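Local coordinates for protein apoptosis regulator Bcl-2 homolog (Fowlpox virus, PDB 5TZP) that inhibits apoptosis of the infected host cell by sequestering and inactivating multiple proapoptotic Bcl-2 proteins, including BAK1 and BAX, at residues Y26-N31 with P111-G116; A51-V56 with T93-C98. All coordinates share one frame; numbering follows the deposited sequence.

Interaction 1. Residues Y26-N31 with P111-G116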
ATOM      1  N   TYR A  26      -3.398  -8.547   2.445  1.00 10.18           N
ATOM      2  CA  TYR A  26      -4.242  -7.403   2.797  1.00  9.73           C
ATOM      3  C   TYR A  26      -5.153  -7.047   1.624  1.00  9.65           C
ATOM      4  O   TYR A  26      -6.360  -6.835   1.793  1.00  9.98           O
ATOM      5  CB  TYR A  26      -3.417  -6.204   3.285  1.00 10.67           C
ATOM      6  CG  TYR A  26      -4.325  -5.026   3.504  1.00 10.07           C
ATOM      7  CD1 TYR A  26      -5.283  -5.061   4.477  1.00 12.15           C
ATOM      8  CD2 TYR A  26      -4.343  -4.002   2.625  1.00 12.84           C
ATOM      9  CE1 TYR A  26      -6.236  -4.016   4.619  1.00 11.73           C
ATOM     10  CE2 TYR A  26      -5.297  -2.988   2.754  1.00 11.00           C
ATOM     11  CZ  TYR A  26      -6.201  -3.039   3.713  1.00 11.00           C
ATOM     12  OH  TYR A  26      -7.184  -2.065   3.819  1.00 14.81           O
ATOM     13  N   ILE A  27      -4.606  -6.973   0.407  1.00  8.66           N
ATOM     14  CA  ILE A  27      -5.420  -6.571  -0.738  1.00  9.58           C
ATOM     15  C   ILE A  27      -6.514  -7.610  -0.974  1.00 10.66           C
ATOM     16  O   ILE A  27      -7.679  -7.271  -1.254  1.00 10.45           O
ATOM     17  CB  ILE A  27      -4.539  -6.342  -1.966  1.00  9.46           C
ATOM     18  CG1 ILE A  27      -3.704  -5.085  -1.728  1.00 11.28           C
ATOM     19  CG2 ILE A  27      -5.399  -6.151  -3.214  1.00 12.96           C
ATOM     20  CD1 ILE A  27      -2.697  -4.754  -2.803  1.00 14.16           C
ATOM     21  N   ILE A  28      -6.214  -8.901  -0.803  1.00 10.78           N
ATOM     22  CA  ILE A  28      -7.255  -9.942  -0.888  1.00 10.77           C
ATOM     23  C   ILE A  28      -8.341  -9.714   0.168  1.00 11.28           C
ATOM     24  O   ILE A  28      -9.534  -9.808  -0.148  1.00 11.95           O
ATOM     25  CB  ILE A  28      -6.587 -11.313  -0.784  1.00 12.37           C
ATOM     26  CG1 ILE A  28      -5.766 -11.597  -2.059  1.00 12.20           C
ATOM     27  CG2 ILE A  28      -7.695 -12.376  -0.598  1.00 13.01           C
ATOM     28  CD1 ILE A  28      -4.851 -12.746  -1.863  1.00 16.44           C
ATOM     29  N   GLU A  29      -7.955  -9.444   1.404  1.00 10.46           N
ATOM     30  CA  GLU A  29      -8.947  -9.197   2.442  1.00 10.71           C
ATOM     31  C   GLU A  29      -9.837  -7.996   2.092  1.00 10.19           C
ATOM     32  O   GLU A  29     -11.073  -8.029   2.238  1.00 11.15           O
ATOM     33  CB  GLU A  29      -8.305  -9.052   3.819  1.00 10.84           C
ATOM     34  CG  GLU A  29      -9.375  -8.682   4.897  1.00 12.96           C
ATOM     35  CD  GLU A  29      -8.980  -8.880   6.295  1.00 13.07           C
ATOM     36  OE1 GLU A  29      -9.799  -8.482   7.148  1.00 14.70           O
ATOM     37  OE2 GLU A  29      -7.961  -9.531   6.622  1.00 14.85           O
ATOM     38  N   TYR A  30      -9.222  -6.917   1.647  1.00 10.73           N
ATOM     39  CA  TYR A  30      -9.959  -5.701   1.316  1.00 10.15           C
ATOM     40  C   TYR A  30     -10.982  -5.993   0.233  1.00 11.90           C
ATOM     41  O   TYR A  30     -12.122  -5.515   0.288  1.00 11.74           O
ATOM     42  CB  TYR A  30      -8.971  -4.628   0.895  1.00 11.23           C
ATOM     43  CG  TYR A  30      -9.679  -3.350   0.600  1.00 10.29           C
ATOM     44  CD1 TYR A  30     -10.061  -2.460   1.635  1.00 11.99           C
ATOM     45  CD2 TYR A  30     -10.030  -2.983  -0.682  1.00 11.74           C
ATOM     46  CE1 TYR A  30     -10.817  -1.323   1.314  1.00 12.85           C
ATOM     47  CE2 TYR A  30     -10.723  -1.877  -0.969  1.00 12.84           C
ATOM     48  CZ  TYR A  30     -11.168  -1.056  -0.012  1.00 13.24           C
ATOM     49  OH  TYR A  30     -11.921   0.052  -0.413  1.00 14.87           O
ATOM     50  N   ASN A  31     -10.599  -6.783  -0.782  1.00 11.45           N
ATOM     51  CA  ASN A  31     -11.479  -7.059  -1.911  1.00 12.84           C
ATOM     52  C   ASN A  31     -12.563  -8.030  -1.576  1.00 13.87           C
ATOM     53  O   ASN A  31     -13.720  -7.953  -2.117  1.00 18.87           O
ATOM     54  CB  ASN A  31     -10.696  -7.579  -3.078  1.00 12.75           C
ATOM     55  CG  ASN A  31     -10.239  -6.445  -3.918  1.00 13.90           C
ATOM     56  OD1 ASN A  31     -10.979  -5.919  -4.787  1.00 15.78           O
ATOM     57  ND2 ASN A  31      -9.075  -6.003  -3.643  1.00 13.66           N
ATOM     58  N   PRO A 111     -13.445 -12.681 -11.367  1.00 17.09           N
ATOM     59  CA  PRO A 111     -13.067 -12.148 -10.034  1.00 17.19           C
ATOM     60  C   PRO A 111     -11.658 -11.613 -10.011  1.00 16.60           C
ATOM     61  O   PRO A 111     -10.917 -11.759  -9.074  1.00 18.49           O
ATOM     62  CB  PRO A 111     -13.366 -13.300  -9.085  1.00 23.80           C
ATOM     63  CG  PRO A 111     -13.302 -14.496  -9.956  1.00 26.04           C
ATOM     64  CD  PRO A 111     -13.722 -14.072 -11.351  1.00 18.25           C
ATOM     65  N   GLN A 112     -11.284 -10.879 -11.023  1.00 19.24           N
ATOM     66  CA  GLN A 112      -9.931 -10.325 -11.198  1.00 13.67           C
ATOM     67  C   GLN A 112      -9.920  -8.907 -10.699  1.00 11.84           C
ATOM     68  O   GLN A 112     -10.456  -7.954 -11.329  1.00 12.96           O
ATOM     69  CB  GLN A 112      -9.534 -10.403 -12.679  1.00 12.95           C
ATOM     70  CG  GLN A 112      -8.200  -9.762 -13.020  1.00 13.65           C
ATOM     71  CD  GLN A 112      -7.060 -10.428 -12.380  1.00 13.53           C
ATOM     72  OE1 GLN A 112      -6.701 -10.206 -11.239  1.00 14.88           O
ATOM     73  NE2 GLN A 112      -6.473 -11.360 -13.113  1.00 18.80           N
ATOM     74  N   TYR A 113      -9.210  -8.733  -9.566  1.00 11.23           N
ATOM     75  CA  TYR A 113      -8.951  -7.406  -9.001  1.00 12.01           C
ATOM     76  C   TYR A 113      -7.473  -7.100  -8.988  1.00 13.03           C
ATOM     77  O   TYR A 113      -7.035  -6.142  -8.324  1.00 13.27           O
ATOM     78  CB  TYR A 113      -9.600  -7.220  -7.623  1.00 15.03           C
ATOM     79  CG  TYR A 113      -9.478  -8.355  -6.659  1.00 16.87           C
ATOM     80  CD1 TYR A 113      -8.346  -8.474  -5.802  1.00 15.50           C
ATOM     81  CD2 TYR A 113     -10.459  -9.315  -6.531  1.00 16.82           C
ATOM     82  CE1 TYR A 113      -8.194  -9.528  -4.895  1.00 13.68           C
ATOM     83  CE2 TYR A 113     -10.267 -10.381  -5.677  1.00 17.92           C
ATOM     84  CZ  TYR A 113      -9.126 -10.451  -4.847  1.00 20.35           C
ATOM     85  OH  TYR A 113      -9.022 -11.550  -3.995  1.00 26.22           O
ATOM     86  N   TYR A 114      -6.685  -7.833  -9.765  1.00 10.71           N
ATOM     87  CA  TYR A 114      -5.312  -7.450 -10.041  1.00 10.93           C
ATOM     88  C   TYR A 114      -4.454  -7.418  -8.796  1.00  9.36           C
ATOM     89  O   TYR A 114      -3.401  -6.709  -8.794  1.00 10.00           O
ATOM     90  CB  TYR A 114      -5.264  -6.131 -10.857  1.00 11.24           C
ATOM     91  CG  TYR A 114      -6.005  -6.261 -12.144  1.00 12.99           C
ATOM     92  CD1 TYR A 114      -5.434  -6.973 -13.189  1.00 13.77           C
ATOM     93  CD2 TYR A 114      -7.267  -5.655 -12.347  1.00 13.95           C
ATOM     94  CE1 TYR A 114      -6.072  -7.151 -14.392  1.00 16.95           C
ATOM     95  CE2 TYR A 114      -7.883  -5.875 -13.651  1.00 12.78           C
ATOM     96  CZ  TYR A 114      -7.239  -6.606 -14.584  1.00 12.91           C
ATOM     97  OH  TYR A 114      -7.788  -6.951 -15.920  1.00 18.08           O
ATOM     98  N   ASP A 115      -4.769  -8.238  -7.809  1.00 10.87           N
ATOM     99  CA  ASP A 115      -3.926  -8.276  -6.630  1.00 11.91           C
ATOM    100  C   ASP A 115      -2.516  -8.740  -6.925  1.00 10.11           C
ATOM    101  O   ASP A 115      -1.580  -8.298  -6.240  1.00 11.63           O
ATOM    102  CB  ASP A 115      -4.634  -9.139  -5.562  1.00 12.80           C
ATOM    103  CG  ASP A 115      -4.865 -10.544  -5.984  1.00 16.19           C
ATOM    104  OD1 ASP A 115      -5.630 -10.793  -6.950  1.00 18.13           O
ATOM    105  OD2 ASP A 115      -4.309 -11.509  -5.446  1.00 19.17           O
ATOM    106  N   GLY A 116      -2.317  -9.590  -7.893  1.00 12.88           N
ATOM    107  CA  GLY A 116      -0.960 -10.021  -8.196  1.00 14.21           C
ATOM    108  C   GLY A 116      -0.059  -8.933  -8.738  1.00 12.12           C
ATOM    109  O   GLY A 116       0.972  -8.635  -8.154  1.00 12.67           O
TER
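Two torsions set up the main stack: Y113 holds CG in the crowded position between its backbone N and carbonyl carbon (chi1 44°), while N31 turns its amide about chi2 until it lies flat against the ring. The amide and ring planes are 8° apart. N31 CB sits 3.5 Å from the centroid of the Y113 ring, almost exactly over its centre, which meets the definition of a CH-pi contact, and N31 CG comes within 3.4 Å of Y113 CD1. The amide rotation is fixed from its own helix: N31 ND2 donates to I27 O at 3.0 Å with a nearly straight N-H...O angle of 169°, and the same carbonyl also accepts from N31 N. At the far end of the ring, I28 CG2 lies 3.7 Å from Y113 OH. D115, its CG likewise in the crowded position, lays CB against I27 CG2 at 3.9 Å; its OD2 lies beside I28 CG1 but is hydrogen-bonded to Q24. No hydrogen bond joins the two segments directly. Y113 and D115 flank the N-cap residue Y114, which places the contact at the start of helix 115-136; these two BH2 residues pack on helix 14-32, within the helical bundle of a Bcl-2 fold.

Interaction 2. Residues A51-V56 with T93-C98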
ATOM      1  N   ALA A  51      -5.653  -1.739  10.060  1.00  8.50           N
ATOM      2  CA  ALA A  51      -6.289  -0.587  10.749  1.00 11.26           C
ATOM      3  C   ALA A  51      -5.819   0.749  10.164  1.00  9.72           C
ATOM      4  O   ALA A  51      -6.615   1.678   9.955  1.00 10.17           O
ATOM      5  CB  ALA A  51      -6.009  -0.626  12.236  1.00 10.96           C
ATOM      6  N   ALA A  52      -4.531   0.831   9.824  1.00  9.28           N
ATOM      7  CA  ALA A  52      -3.956   2.084   9.313  1.00  9.09           C
ATOM      8  C   ALA A  52      -4.494   2.314   7.891  1.00  9.46           C
ATOM      9  O   ALA A  52      -4.880   3.450   7.561  1.00  9.70           O
ATOM     10  CB  ALA A  52      -2.427   1.998   9.298  1.00 10.32           C
ATOM     11  N   CYS A  53      -4.592   1.276   7.064  1.00  8.05           N
ATOM     12  CA  CYS A  53      -5.147   1.458   5.722  1.00  8.70           C
ATOM     13  C   CYS A  53      -6.595   1.848   5.805  1.00  9.82           C
ATOM     14  O   CYS A  53      -7.069   2.690   5.010  1.00  9.51           O
ATOM     15  CB  CYS A  53      -4.949   0.174   4.931  1.00 10.04           C
ATOM     16  SG  CYS A  53      -3.236  -0.146   4.448  1.00 10.35           S
ATOM     17  N   LYS A  54      -7.357   1.253   6.705  1.00  8.66           N
ATOM     18  CA  LYS A  54      -8.756   1.594   6.880  1.00 10.07           C
ATOM     19  C   LYS A  54      -8.866   3.071   7.222  1.00 12.35           C
ATOM     20  O   LYS A  54      -9.727   3.788   6.666  1.00 11.45           O
ATOM     21  CB  LYS A  54      -9.430   0.766   7.999  1.00 12.11           C
ATOM     22  CG  LYS A  54     -10.878   1.022   8.281  1.00 19.69           C
ATOM     23  CD  LYS A  54     -11.482   0.003   9.300  1.00 26.35           C
ATOM     24  CE  LYS A  54     -12.967   0.245   9.597  1.00 35.73           C
ATOM     25  NZ  LYS A  54     -13.694  -1.006  10.155  1.00 46.91           N
ATOM     26  N   SER A  55      -7.967   3.592   8.077  1.00 10.48           N
ATOM     27  CA  SER A  55      -8.012   4.996   8.433  1.00 10.23           C
ATOM     28  C   SER A  55      -7.721   5.879   7.229  1.00 11.48           C
ATOM     29  O   SER A  55      -8.407   6.915   6.998  1.00 12.14           O
ATOM     30  CB  SER A  55      -7.019   5.246   9.560  1.00 12.90           C
ATOM     31  OG  SER A  55      -6.928   6.635   9.887  1.00 17.02           O
ATOM     32  N   VAL A  56      -6.703   5.569   6.480  1.00  9.59           N
ATOM     33  CA  VAL A  56      -6.336   6.334   5.274  1.00 10.85           C
ATOM     34  C   VAL A  56      -7.500   6.365   4.305  1.00  9.41           C
ATOM     35  O   VAL A  56      -7.822   7.421   3.764  1.00 10.56           O
ATOM     36  CB  VAL A  56      -5.046   5.809   4.634  1.00  9.07           C
ATOM     37  CG1 VAL A  56      -4.793   6.446   3.261  1.00 10.34           C
ATOM     38  CG2 VAL A  56      -3.881   6.097   5.569  1.00 11.72           C
ATOM     39  N   THR A  93       0.109   4.440   2.942  1.00  7.83           N
ATOM     40  CA  THR A  93      -0.727   5.165   2.003  1.00  7.22           C
ATOM     41  C   THR A  93      -0.724   4.493   0.631  1.00  8.50           C
ATOM     42  O   THR A  93      -1.773   4.378  -0.012  1.00  8.40           O
ATOM     43  CB  THR A  93      -0.294   6.625   1.887  1.00  8.27           C
ATOM     44  OG1 THR A  93      -0.462   7.242   3.175  1.00 10.58           O
ATOM     45  CG2 THR A  93      -1.107   7.386   0.926  1.00 10.34           C
ATOM     46  N   ILE A  94       0.426   4.023   0.160  1.00  8.46           N
ATOM     47  CA  ILE A  94       0.534   3.265  -1.090  1.00  9.86           C
ATOM     48  C   ILE A  94      -0.344   2.037  -1.037  1.00  8.88           C
ATOM     49  O   ILE A  94      -1.105   1.776  -1.988  1.00  8.37           O
ATOM     50  CB  ILE A  94       2.040   2.867  -1.368  1.00 11.12           C
ATOM     51  CG1 ILE A  94       2.831   4.063  -1.847  1.00 13.70           C
ATOM     52  CG2 ILE A  94       2.107   1.659  -2.320  1.00 16.15           C
ATOM     53  CD1 ILE A  94       4.324   3.804  -1.683  1.00 15.42           C
ATOM     54  N   ILE A  95      -0.267   1.248   0.038  1.00  8.03           N
ATOM     55  CA  ILE A  95      -1.038   0.028   0.130  1.00  7.94           C
ATOM     56  C   ILE A  95      -2.508   0.346   0.208  1.00  9.21           C
ATOM     57  O   ILE A  95      -3.339  -0.300  -0.447  1.00  8.60           O
ATOM     58  CB  ILE A  95      -0.550  -0.850   1.303  1.00  7.62           C
ATOM     59  CG1 ILE A  95       0.898  -1.302   1.056  1.00  8.66           C
ATOM     60  CG2 ILE A  95      -1.462  -2.013   1.547  1.00  8.94           C
ATOM     61  CD1 ILE A  95       1.567  -1.912   2.314  1.00  9.76           C
ATOM     62  N   ALA A  96      -2.873   1.335   1.004  1.00  7.60           N
ATOM     63  CA  ALA A  96      -4.287   1.733   1.138  1.00  7.78           C
ATOM     64  C   ALA A  96      -4.862   2.193  -0.210  1.00  8.01           C
ATOM     65  O   ALA A  96      -5.946   1.740  -0.615  1.00  8.41           O
ATOM     66  CB  ALA A  96      -4.420   2.818   2.181  1.00  9.07           C
ATOM     67  N   PHE A  97      -4.178   3.096  -0.872  1.00  8.26           N
ATOM     68  CA  PHE A  97      -4.594   3.568  -2.194  1.00  7.45           C
ATOM     69  C   PHE A  97      -4.737   2.393  -3.152  1.00  7.80           C
ATOM     70  O   PHE A  97      -5.715   2.311  -3.886  1.00  8.34           O
ATOM     71  CB  PHE A  97      -3.610   4.586  -2.712  1.00  7.79           C
ATOM     72  CG  PHE A  97      -3.964   4.988  -4.113  1.00  8.65           C
ATOM     73  CD1 PHE A  97      -4.930   5.972  -4.340  1.00 10.23           C
ATOM     74  CD2 PHE A  97      -3.359   4.420  -5.195  1.00  8.74           C
ATOM     75  CE1 PHE A  97      -5.301   6.302  -5.656  1.00 12.11           C
ATOM     76  CE2 PHE A  97      -3.717   4.773  -6.514  1.00 10.29           C
ATOM     77  CZ  PHE A  97      -4.696   5.683  -6.737  1.00 10.89           C
ATOM     78  N   CYS A  98      -3.737   1.539  -3.207  1.00  7.72           N
ATOM     79  CA  CYS A  98      -3.732   0.451  -4.168  1.00  8.91           C
ATOM     80  C   CYS A  98      -4.804  -0.574  -3.850  1.00  8.24           C
ATOM     81  O   CYS A  98      -5.387  -1.145  -4.809  1.00  9.63           O
ATOM     82  CB  CYS A  98      -2.364  -0.211  -4.258  1.00 10.30           C
ATOM     83  SG  CYS A  98      -1.140   0.772  -5.161  1.00 10.25           S
TER
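The flat groups stand outside this interface: no aromatic ring takes part in the contact between 51-56 and 93-98, and the F97 ring, its end leading away from 51-56, meets F64, farther along helix 43-68, edge-to-face. What remains is a crossing of two helices in the Bcl-2 fold, with 93-98 belonging to the BH1 motif. The axes of the two helical segments approach to 8.7 Å at a signed angle of -66°, and the CA atoms of C53 and A96 come within 4.7 Å. So close a backbone approach is consistent with the small side chains at the crossing, where C53 CB meets A96 CB at 3.9 Å.

The methyl of A96 points at the other helix and is touched by two residues one turn apart. C53 offers CB on one flank; V56 offers CG1, which stands anti to its backbone N (chi1 170°) and reaches A96 CB at 3.8 Å. C53 SG, anti to the carbonyl carbon (chi1 -72°), instead runs on past the methyl toward I95 and lies 3.9 Å from I95 CG2, the branch anti to the backbone N of I95. T93 closes the V56 end more loosely, and its hydroxyl is hydrogen-bonded to G89 O within its own helix.

All five touching residues are buried, and no hydrogen bond crosses, so apolar fit carries the contact. The bound BH3 peptide lies alongside: V56 packs on one of its aromatic side chains, T93 on its backbone and F97 on an apolar side chain, while S55 OG is hydrogen-bonded to an aromatic side chain. The crossing thus contributes to the BH3-binding groove characteristic of prosurvival Bcl-2 proteins. C53 SG also sits 3.8 Å from A96 N, on the same side of the sulfur as I95 CG2.

In the fold
Interaction 2 is core packing, its centre about 7 Å from the centre of the chain with all touching residues buried, whereas interaction 1 is a surface contact, its centre about 11 Å from that point, with one of its five touching residues buried. The chemistry follows: aliphatic groups and a thiol meet at the inner crossing, an amide-on-ring stack and a carboxylate at the outer one. They hold different helix pairs, 43-68 with 88-105 and 14-32 with 115-136. Y26, on the helix of interaction 1 but not in its contact, reaches interaction 2, its OH 3.4 Å from C53 CB. T93 and F97 of BH1 face the bound peptide, as do residues of 51-56; Y113 and D115 of BH2 meet helix 14-32.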